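Local coordinates for conserved hypothetical protein (Staphylococcus aureus subsp. aureus, PDB 2AP3) that is of unknown function but belongs to a family of putative cell-wall binding lipoproteins and folds as a long, almost wholly helical bundle, at residues 76-81 against 138-143; 47-52 against 69-74; 130-135 against 172-177. All blocks are in the same frame, centred on the assembly; numbering follows the deposited sequence.

Contact 1 of 3, residues 76-81 against 138-143; sequences DDRLKE and KAVNSE
Arg78 and Glu143 supply the polar half of this helix-helix contact, and Leu79 and Val140 the apolar half. The salt bridge is end-on but lopsided: NH1 and NH2 of Arg78 both converge on a single oxygen of Glu143, OE1. Arg78 NH2 lies 2.9 Å from Glu143 OE1, and NH1 is almost as close; both bonds are moderately bent. OE1 sits practically in the guanidinium plane, at its edge, whereas the carboxylate plane is turned 46° against it. NH1 meets OE1 nearly along the C-O bond direction and NH2 comes from the anti side, well out of the carboxylate plane. The other oxygen, OE2, is hydrogen-bonded to the hydroxyl of Tyr171 on helix 157-195, and NE of Arg78 donates to Asn74 OD1, so each charged group has a second partner.

Packing begins on the guanidinium, where the CG1 methyl of Val140 lies over one face, towards the rim. Val140 has this methyl anti to its backbone N (chi1 179°), and the same CG1 meets Leu79 tip to tip, 3.7 Å from Leu79 CG. Leu79 CD2 comes within 3.9 Å of Val140 CB, and the CD1 branch rests against the side chain of Asn141.

Helices 61-96 and 109-150 run antiparallel here, their local axes 9.8 Å apart at an angle of 161°, in the manner of a helical bundle. A buried arginine and a buried glutamate thus answer each other across the interface, and the shared OE1, gripped by two N-H donors, would be expected to help keep Glu143 ionised.

Contact 2 of 3, residues 47-52 against 69-74; sequences EKKKKL and KDLIKN
Leu52 and Leu71 meet flank to flank, their side chains sliding past each other in opposite directions, with CD1 of Leu52 3.8 Å from CD2 of Leu71. The same Leu52 methyl also reaches the CB of Asp70, at 4.0 Å. The same CD2 of Leu71 also packs against the aliphatic part of Lys49, 3.7 Å from Lys49 CG, and these two side chains cross at about a right angle. With CG anti to the backbone N (chi1 -175°), Lys49 sets that methylene against Leu71. Lys49 CB lies 3.6 Å from Asn74 OD1, a van der Waals contact between a methylene and an amide oxygen.

The segments belong to a helical hairpin: helix 33-50 ends at Lys50, the chain leaves it through Lys51 and Leu52, and after the loop to residue 60 helix 61-96 brings residues 69-74 back alongside. Leu52 is therefore a residue from just beyond the helix end that folds onto the returning helix; Leu52 N is hydrogen-bonded to Lys49 O at 2.9 Å.

Further out, the amide of Asn74 is fixed at both ends. ND2 donates to the backbone O of Leu45, one turn before Lys49 on helix 33-50, while OD1 accepts from NE of Arg78. Asp70 directs OD2 to Lys66, a salt bridge within its own helix. Phe147 of helix 109-150 touches both Lys49 and Leu71, and Val56 in the loop between the two helices packs on Leu71 as well.

Contact 3 of 3, residues 130-135 against 172-177; sequences SDYAKA and KKLKEV
Val177 presses both of its methyl groups against helix 109-150. Its CB carries CG1 between the backbone N and the carbonyl carbon (chi1 70°), and Val177 CG1 reaches the CB of Ala135 at 3.5 Å and the CA of Tyr132 at 3.9 Å. Val177 CG2, the branch anti to the backbone N, sits 3.6 Å from CB of Asp131 and 3.7 Å from the backbone N of Tyr132. The valine tip thus rests on Asp131, Tyr132 and Ala135, touching main-chain as well as side-chain atoms, a close approach consistent with the small side chain of Ala135.

The two helices are neighbours in an antiparallel bundle, joined by the short connection between residues 150 and 157. Their local axes approach to 9.1 Å with an angle of 162° between the chain directions. CA atoms come closer still: that of Ala135 lies 5.2 Å from that of Leu174, and Tyr132 and Val177 form the next facing pair, one turn away along each helix.

Leu174 works from one turn before Val177. Leu174 CD1 touches CD1 and CE1 of the Tyr132 ring, each at 3.7 Å, approaching obliquely as the two side chains slant across each other. The same methyl packs on Ala135 CB, so the alanine methyl receives both Leu174 and Val177. Beyond the pair of helices, the side chain of Tyr132 also touches Phe82 and Glu85 of helix 61-96, and Leu174 packs on Tyr136, a turn further along the helix that carries Tyr132.

In the fold
Three contacts pair successive helices of one elongated bundle. Contact 2 joins helices 33-50 and 61-96, contact 1 joins 61-96 to 109-150, and contact 3 joins 109-150 to 157-195. Contacts 1 and 2 have centres about 11 Å apart and meet directly: Lys49 CD lies 3.6 Å from Arg78 NH2. Contacts 1 and 3, with centres about 13 Å apart, touch where Lys138 CE comes 3.5 Å from Lys173 NZ. Contacts 2 and 3 stay apart, about 12 Å between nearest atoms. Contact 1, the mainly buried one of the three, touches both of the others; contact 3 lies nearest the chain centre.

Contact 1 of 3, residues 76-81 against 138-143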
loop_
_atom_site.group_PDB
_atom_site.type_symbol
_atom_site.label_atom_id
_atom_site.label_comp_id
_atom_site.label_asym_id
_atom_site.label_seq_id
_atom_site.Cartn_x
_atom_site.Cartn_y
_atom_site.Cartn_z
ATOM N N ASP A 76 1.879 -13.098 12.152
ATOM C CA ASP A 76 3.307 -12.749 11.952
ATOM C C ASP A 76 3.711 -12.822 10.480
ATOM O O ASP A 76 4.435 -11.953 9.978
ATOM C CB ASP A 76 4.248 -13.625 12.803
ATOM C CG ASP A 76 4.112 -13.360 14.267
ATOM O OD1 ASP A 76 3.741 -12.237 14.667
ATOM O OD2 ASP A 76 4.409 -14.298 15.045
ATOM N N ASP A 77 3.227 -13.851 9.791
ATOM C CA ASP A 77 3.629 -14.091 8.416
ATOM C C ASP A 77 3.096 -12.987 7.517
ATOM O O ASP A 77 3.774 -12.530 6.602
ATOM C CB ASP A 77 3.073 -15.445 7.933
ATOM C CG ASP A 77 3.807 -16.627 8.515
ATOM O OD1 ASP A 77 4.881 -16.449 9.121
ATOM O OD2 ASP A 77 3.254 -17.751 8.367
ATOM N N ARG A 78 1.870 -12.558 7.781
ATOM C CA ARG A 78 1.283 -11.487 6.977
ATOM C C ARG A 78 2.010 -10.175 7.213
ATOM O O ARG A 78 2.351 -9.462 6.274
ATOM C CB ARG A 78 -0.215 -11.362 7.262
ATOM C CG ARG A 78 -1.000 -12.522 6.646
ATOM C CD ARG A 78 -2.505 -12.428 6.954
ATOM N NE ARG A 78 -2.837 -12.694 8.356
ATOM C CZ ARG A 78 -3.653 -11.946 9.093
ATOM N NH1 ARG A 78 -4.246 -10.870 8.582
ATOM N NH2 ARG A 78 -3.892 -12.296 10.355
ATOM N N LEU A 79 2.300 -9.866 8.477
ATOM C CA LEU A 79 3.085 -8.671 8.756
ATOM C C LEU A 79 4.481 -8.711 8.132
ATOM O O LEU A 79 4.979 -7.687 7.612
ATOM C CB LEU A 79 3.200 -8.477 10.267
ATOM C CG LEU A 79 1.907 -8.070 10.960
ATOM C CD1 LEU A 79 1.999 -8.275 12.477
ATOM C CD2 LEU A 79 1.505 -6.594 10.618
ATOM N N LYS A 80 5.119 -9.870 8.164
ATOM C CA LYS A 80 6.465 -9.996 7.609
ATOM C C LYS A 80 6.406 -9.766 6.091
ATOM O O LYS A 80 7.210 -8.998 5.518
ATOM C CB LYS A 80 7.042 -11.367 7.942
ATOM C CG LYS A 80 8.469 -11.608 7.437
ATOM C CD LYS A 80 9.446 -10.554 7.962
ATOM C CE LYS A 80 9.572 -10.637 9.485
ATOM N NZ LYS A 80 10.472 -9.586 10.084
ATOM N N GLU A 81 5.457 -10.416 5.422
ATOM C CA GLU A 81 5.310 -10.203 3.988
ATOM C C GLU A 81 5.016 -8.729 3.687
ATOM O O GLU A 81 5.577 -8.152 2.746
ATOM C CB GLU A 81 4.224 -11.149 3.430
ATOM C CG GLU A 81 4.124 -11.191 1.915
ATOM C CD GLU A 81 5.415 -11.580 1.192
ATOM O OE1 GLU A 81 6.259 -12.356 1.719
ATOM O OE2 GLU A 81 5.554 -11.127 0.046
ATOM N N LYS A 138 -1.896 -2.161 12.317
ATOM C CA LYS A 138 -2.693 -2.092 13.538
ATOM C C LYS A 138 -3.750 -3.194 13.499
ATOM O O LYS A 138 -3.973 -3.896 14.484
ATOM C CB LYS A 138 -3.335 -0.707 13.674
ATOM C CG LYS A 138 -4.026 -0.510 14.980
ATOM C CD LYS A 138 -4.771 0.805 14.978
ATOM C CE LYS A 138 -5.573 0.976 16.225
ATOM N NZ LYS A 138 -4.691 1.274 17.354
ATOM N N ALA A 139 -4.393 -3.334 12.344
ATOM C CA ALA A 139 -5.463 -4.337 12.214
ATOM C C ALA A 139 -4.906 -5.760 12.429
ATOM O O ALA A 139 -5.441 -6.535 13.238
ATOM C CB ALA A 139 -6.132 -4.206 10.863
ATOM N N VAL A 140 -3.831 -6.118 11.723
ATOM C CA VAL A 140 -3.266 -7.485 11.817
ATOM C C VAL A 140 -2.709 -7.742 13.208
ATOM O O VAL A 140 -2.935 -8.814 13.789
ATOM C CB VAL A 140 -2.199 -7.746 10.729
ATOM C CG1 VAL A 140 -1.637 -9.140 10.871
ATOM C CG2 VAL A 140 -2.805 -7.559 9.367
ATOM N N ASN A 141 -2.063 -6.734 13.786
ATOM C CA ASN A 141 -1.628 -6.856 15.162
ATOM C C ASN A 141 -2.782 -7.071 16.136
ATOM O O ASN A 141 -2.622 -7.835 17.083
ATOM C CB ASN A 141 -0.751 -5.681 15.555
ATOM C CG ASN A 141 0.694 -5.857 15.077
ATOM O OD1 ASN A 141 1.247 -5.039 14.304
ATOM N ND2 ASN A 141 1.314 -6.926 15.531
ATOM N N SER A 142 -3.942 -6.449 15.891
ATOM C CA SER A 142 -5.094 -6.644 16.802
ATOM C C SER A 142 -5.694 -8.061 16.687
ATOM O O SER A 142 -6.245 -8.596 17.666
ATOM C CB SER A 142 -6.157 -5.557 16.616
ATOM O OG SER A 142 -6.749 -5.686 15.353
ATOM N N GLU A 143 -5.514 -8.688 15.520
ATOM C CA GLU A 143 -5.873 -10.109 15.343
ATOM C C GLU A 143 -4.919 -10.950 16.186
ATOM O O GLU A 143 -5.353 -11.812 16.962
ATOM C CB GLU A 143 -5.814 -10.513 13.866
ATOM C CG GLU A 143 -6.999 -9.908 13.065
ATOM C CD GLU A 143 -6.909 -10.014 11.548
ATOM O OE1 GLU A 143 -5.823 -10.244 11.000
ATOM O OE2 GLU A 143 -7.962 -9.793 10.890
#

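Contact 2 of 3, residues 47-52 against 69-74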
loop_
_atom_site.group_PDB
_atom_site.type_symbol
_atom_site.label_atom_id
_atom_site.label_comp_id
_atom_site.label_asym_id
_atom_site.label_seq_id
_atom_site.Cartn_x
_atom_site.Cartn_y
_atom_site.Cartn_z
ATOM N N GLU A 47 -6.271 -16.671 2.861
ATOM C CA GLU A 47 -7.058 -17.874 2.599
ATOM C C GLU A 47 -6.721 -19.005 3.559
ATOM O O GLU A 47 -7.624 -19.704 4.035
ATOM C CB GLU A 47 -6.913 -18.322 1.137
ATOM C CG GLU A 47 -7.655 -17.407 0.174
ATOM C CD GLU A 47 -9.135 -17.236 0.527
ATOM O OE1 GLU A 47 -9.862 -18.259 0.571
ATOM O OE2 GLU A 47 -9.566 -16.094 0.767
ATOM N N LYS A 48 -5.442 -19.127 3.920
ATOM C CA LYS A 48 -5.034 -20.147 4.878
ATOM C C LYS A 48 -5.629 -19.864 6.260
ATOM O O LYS A 48 -6.083 -20.780 6.939
ATOM C CB LYS A 48 -3.513 -20.235 4.959
ATOM C CG LYS A 48 -2.885 -21.063 3.858
ATOM C CD LYS A 48 -1.386 -21.139 4.093
ATOM C CE LYS A 48 -0.663 -21.810 2.951
ATOM N NZ LYS A 48 -0.729 -21.087 1.634
ATOM N N LYS A 49 -5.637 -18.582 6.633
ATOM C CA LYS A 49 -6.238 -18.133 7.898
ATOM C C LYS A 49 -7.686 -18.559 7.961
ATOM O O LYS A 49 -8.103 -19.141 8.960
ATOM C CB LYS A 49 -6.140 -16.609 8.031
ATOM C CG LYS A 49 -6.636 -16.093 9.384
ATOM C CD LYS A 49 -6.511 -14.579 9.409
ATOM C CE LYS A 49 -7.150 -13.946 10.634
ATOM N NZ LYS A 49 -8.641 -13.934 10.521
ATOM N N LYS A 50 -8.454 -18.316 6.881
ATOM C CA LYS A 50 -9.890 -18.652 6.894
ATOM C C LYS A 50 -10.100 -20.136 7.111
ATOM O O LYS A 50 -11.092 -20.563 7.715
ATOM C CB LYS A 50 -10.569 -18.234 5.583
ATOM C CG LYS A 50 -10.710 -16.754 5.414
ATOM C CD LYS A 50 -11.244 -16.483 4.021
ATOM C CE LYS A 50 -11.098 -15.059 3.622
ATOM N NZ LYS A 50 -11.541 -14.994 2.226
ATOM N N LYS A 51 -9.175 -20.928 6.594
ATOM C CA LYS A 51 -9.282 -22.375 6.718
ATOM C C LYS A 51 -8.982 -22.917 8.119
ATOM O O LYS A 51 -9.002 -24.122 8.340
ATOM C CB LYS A 51 -8.460 -23.071 5.644
ATOM C CG LYS A 51 -9.096 -22.882 4.245
ATOM C CD LYS A 51 -8.529 -23.793 3.201
ATOM C CE LYS A 51 -9.292 -23.574 1.886
ATOM N NZ LYS A 51 -8.874 -24.503 0.792
ATOM N N LEU A 52 -8.719 -22.018 9.068
ATOM C CA LEU A 52 -8.607 -22.430 10.472
ATOM C C LEU A 52 -9.858 -22.131 11.324
ATOM O O LEU A 52 -9.868 -22.302 12.549
ATOM C CB LEU A 52 -7.361 -21.816 11.083
ATOM C CG LEU A 52 -6.053 -22.243 10.425
ATOM C CD1 LEU A 52 -4.959 -21.258 10.756
ATOM C CD2 LEU A 52 -5.687 -23.678 10.867
ATOM N N LYS A 69 -2.090 -21.595 17.643
ATOM C CA LYS A 69 -0.669 -21.296 17.379
ATOM C C LYS A 69 -0.423 -20.966 15.902
ATOM O O LYS A 69 0.358 -20.059 15.543
ATOM C CB LYS A 69 0.183 -22.472 17.815
ATOM C CG LYS A 69 0.107 -22.649 19.333
ATOM C CD LYS A 69 0.788 -23.933 19.794
ATOM C CE LYS A 69 0.489 -24.210 21.252
ATOM N NZ LYS A 69 0.952 -23.081 22.115
ATOM N N ASP A 70 -1.143 -21.651 15.033
ATOM C CA ASP A 70 -1.036 -21.375 13.603
ATOM C C ASP A 70 -1.591 -19.997 13.225
ATOM O O ASP A 70 -1.083 -19.321 12.286
ATOM C CB ASP A 70 -1.759 -22.471 12.831
ATOM C CG ASP A 70 -0.963 -23.766 12.793
ATOM O OD1 ASP A 70 0.224 -23.809 13.214
ATOM O OD2 ASP A 70 -1.534 -24.757 12.292
ATOM N N LEU A 71 -2.637 -19.581 13.930
ATOM C CA LEU A 71 -3.207 -18.249 13.707
ATOM C C LEU A 71 -2.246 -17.136 14.120
ATOM O O LEU A 71 -2.136 -16.125 13.434
ATOM C CB LEU A 71 -4.540 -18.102 14.420
ATOM C CG LEU A 71 -5.679 -18.835 13.706
ATOM C CD1 LEU A 71 -6.846 -19.028 14.677
ATOM C CD2 LEU A 71 -6.106 -18.081 12.424
ATOM N N ILE A 72 -1.498 -17.363 15.203
ATOM C CA ILE A 72 -0.492 -16.395 15.653
ATOM C C ILE A 72 0.594 -16.306 14.599
ATOM O O ILE A 72 0.927 -15.212 14.147
ATOM C CB ILE A 72 0.107 -16.804 17.009
ATOM C CG1 ILE A 72 -0.972 -16.702 18.089
ATOM C CG2 ILE A 72 1.339 -15.934 17.356
ATOM C CD1 ILE A 72 -0.567 -17.295 19.444
ATOM N N LYS A 73 1.091 -17.470 14.168
ATOM C CA LYS A 73 2.154 -17.519 13.154
ATOM C C LYS A 73 1.697 -16.824 11.879
ATOM O O LYS A 73 2.456 -16.074 11.249
ATOM C CB LYS A 73 2.522 -18.960 12.820
ATOM C CG LYS A 73 3.709 -19.095 11.843
ATOM C CD LYS A 73 4.176 -20.525 11.678
ATOM C CE LYS A 73 5.275 -20.635 10.627
ATOM N NZ LYS A 73 4.792 -20.344 9.251
ATOM N N ASN A 74 0.446 -17.083 11.504
ATOM C CA ASN A 74 -0.110 -16.520 10.278
ATOM C C ASN A 74 -0.191 -14.976 10.315
ATOM O O ASN A 74 0.073 -14.291 9.303
ATOM C CB ASN A 74 -1.473 -17.171 10.010
ATOM C CG ASN A 74 -2.170 -16.581 8.803
ATOM O OD1 ASN A 74 -2.843 -15.552 8.874
ATOM N ND2 ASN A 74 -2.018 -17.255 7.665
#

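Contact 3 of 3, residues 130-135 against 172-177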
loop_
_atom_site.group_PDB
_atom_site.type_symbol
_atom_site.label_atom_id
_atom_site.label_comp_id
_atom_site.label_asym_id
_atom_site.label_seq_id
_atom_site.Cartn_x
_atom_site.Cartn_y
_atom_site.Cartn_z
ATOM N N SER A 130 1.821 5.645 3.922
ATOM C CA SER A 130 2.232 5.541 5.330
ATOM C C SER A 130 1.023 5.374 6.270
ATOM O O SER A 130 1.042 4.535 7.173
ATOM C CB SER A 130 3.051 6.769 5.740
ATOM O OG SER A 130 3.431 6.679 7.100
ATOM N N ASP A 131 -0.035 6.159 6.037
ATOM C CA ASP A 131 -1.272 6.041 6.820
ATOM C C ASP A 131 -1.881 4.649 6.629
ATOM O O ASP A 131 -2.305 3.986 7.584
ATOM C CB ASP A 131 -2.289 7.083 6.357
ATOM C CG ASP A 131 -1.889 8.501 6.690
ATOM O OD1 ASP A 131 -0.999 8.713 7.545
ATOM O OD2 ASP A 131 -2.494 9.424 6.096
ATOM N N TYR A 132 -1.929 4.217 5.376
ATOM C CA TYR A 132 -2.456 2.880 5.045
ATOM C C TYR A 132 -1.647 1.751 5.742
ATOM O O TYR A 132 -2.219 0.832 6.358
ATOM C CB TYR A 132 -2.518 2.710 3.512
ATOM C CG TYR A 132 -2.723 1.283 3.064
ATOM C CD1 TYR A 132 -3.960 0.667 3.193
ATOM C CD2 TYR A 132 -1.663 0.534 2.531
ATOM C CE1 TYR A 132 -4.152 -0.640 2.797
ATOM C CE2 TYR A 132 -1.837 -0.799 2.133
ATOM C CZ TYR A 132 -3.100 -1.376 2.266
ATOM O OH TYR A 132 -3.314 -2.685 1.881
ATOM N N ALA A 133 -0.316 1.827 5.647
ATOM C CA ALA A 133 0.552 0.831 6.285
ATOM C C ALA A 133 0.317 0.794 7.798
ATOM O O ALA A 133 0.226 -0.271 8.386
ATOM C CB ALA A 133 2.008 1.122 5.988
ATOM N N LYS A 134 0.219 1.964 8.427
ATOM C CA LYS A 134 -0.057 2.023 9.865
ATOM C C LYS A 134 -1.391 1.323 10.182
ATOM O O LYS A 134 -1.504 0.547 11.133
ATOM C CB LYS A 134 -0.085 3.478 10.361
ATOM C CG LYS A 134 -0.069 3.625 11.886
ATOM C CD LYS A 134 0.070 5.106 12.278
ATOM C CE LYS A 134 -0.159 5.335 13.760
ATOM N NZ LYS A 134 0.804 4.595 14.628
ATOM N N ALA A 135 -2.410 1.601 9.373
ATOM C CA ALA A 135 -3.750 1.052 9.624
ATOM C C ALA A 135 -3.768 -0.475 9.401
ATOM O O ALA A 135 -4.411 -1.212 10.150
ATOM C CB ALA A 135 -4.778 1.736 8.730
ATOM N N LYS A 172 -12.574 -0.933 10.150
ATOM C CA LYS A 172 -13.378 0.212 9.692
ATOM C C LYS A 172 -12.429 1.328 9.307
ATOM O O LYS A 172 -12.560 1.938 8.252
ATOM C CB LYS A 172 -14.343 0.717 10.769
ATOM C CG LYS A 172 -15.618 -0.119 10.956
ATOM C CD LYS A 172 -16.519 0.534 11.984
ATOM C CE LYS A 172 -17.550 -0.472 12.539
ATOM N NZ LYS A 172 -18.867 -0.450 11.843
ATOM N N LYS A 173 -11.461 1.577 10.178
ATOM C CA LYS A 173 -10.458 2.589 9.924
ATOM C C LYS A 173 -9.583 2.243 8.716
ATOM O O LYS A 173 -9.234 3.133 7.921
ATOM C CB LYS A 173 -9.610 2.780 11.167
ATOM C CG LYS A 173 -10.364 3.352 12.362
ATOM C CD LYS A 173 -9.373 3.958 13.355
ATOM C CE LYS A 173 -8.542 2.901 14.088
ATOM N NZ LYS A 173 -7.193 3.450 14.431
ATOM N N LEU A 174 -9.218 0.967 8.571
ATOM C CA LEU A 174 -8.401 0.558 7.433
ATOM C C LEU A 174 -9.155 0.809 6.122
ATOM O O LEU A 174 -8.553 1.271 5.142
ATOM C CB LEU A 174 -7.952 -0.900 7.557
ATOM C CG LEU A 174 -7.211 -1.546 6.372
ATOM C CD1 LEU A 174 -5.920 -0.782 6.038
ATOM C CD2 LEU A 174 -6.978 -3.027 6.629
ATOM N N LYS A 175 -10.473 0.530 6.128
ATOM C CA LYS A 175 -11.303 0.834 4.946
ATOM C C LYS A 175 -11.327 2.317 4.567
ATOM O O LYS A 175 -11.206 2.663 3.390
ATOM C CB LYS A 175 -12.733 0.281 5.090
ATOM C CG LYS A 175 -13.500 0.264 3.751
ATOM C CD LYS A 175 -14.990 0.105 3.968
ATOM C CE LYS A 175 -15.792 0.167 2.637
ATOM N NZ LYS A 175 -15.125 0.952 1.558
ATOM N N GLU A 176 -11.463 3.191 5.554
ATOM C CA GLU A 176 -11.457 4.630 5.324
ATOM C C GLU A 176 -10.142 5.047 4.640
ATOM O O GLU A 176 -10.160 5.771 3.648
ATOM C CB GLU A 176 -11.601 5.382 6.643
ATOM C CG GLU A 176 -12.934 5.179 7.358
ATOM C CD GLU A 176 -12.996 5.922 8.691
ATOM O OE1 GLU A 176 -12.137 6.803 8.937
ATOM O OE2 GLU A 176 -13.924 5.651 9.485
ATOM N N VAL A 177 -9.009 4.553 5.148
ATOM C CA VAL A 177 -7.706 4.969 4.610
ATOM C C VAL A 177 -7.348 4.271 3.285
ATOM O O VAL A 177 -6.733 4.889 2.401
ATOM C CB VAL A 177 -6.558 4.878 5.679
ATOM C CG1 VAL A 177 -6.201 3.462 6.019
ATOM C CG2 VAL A 177 -5.331 5.627 5.189
#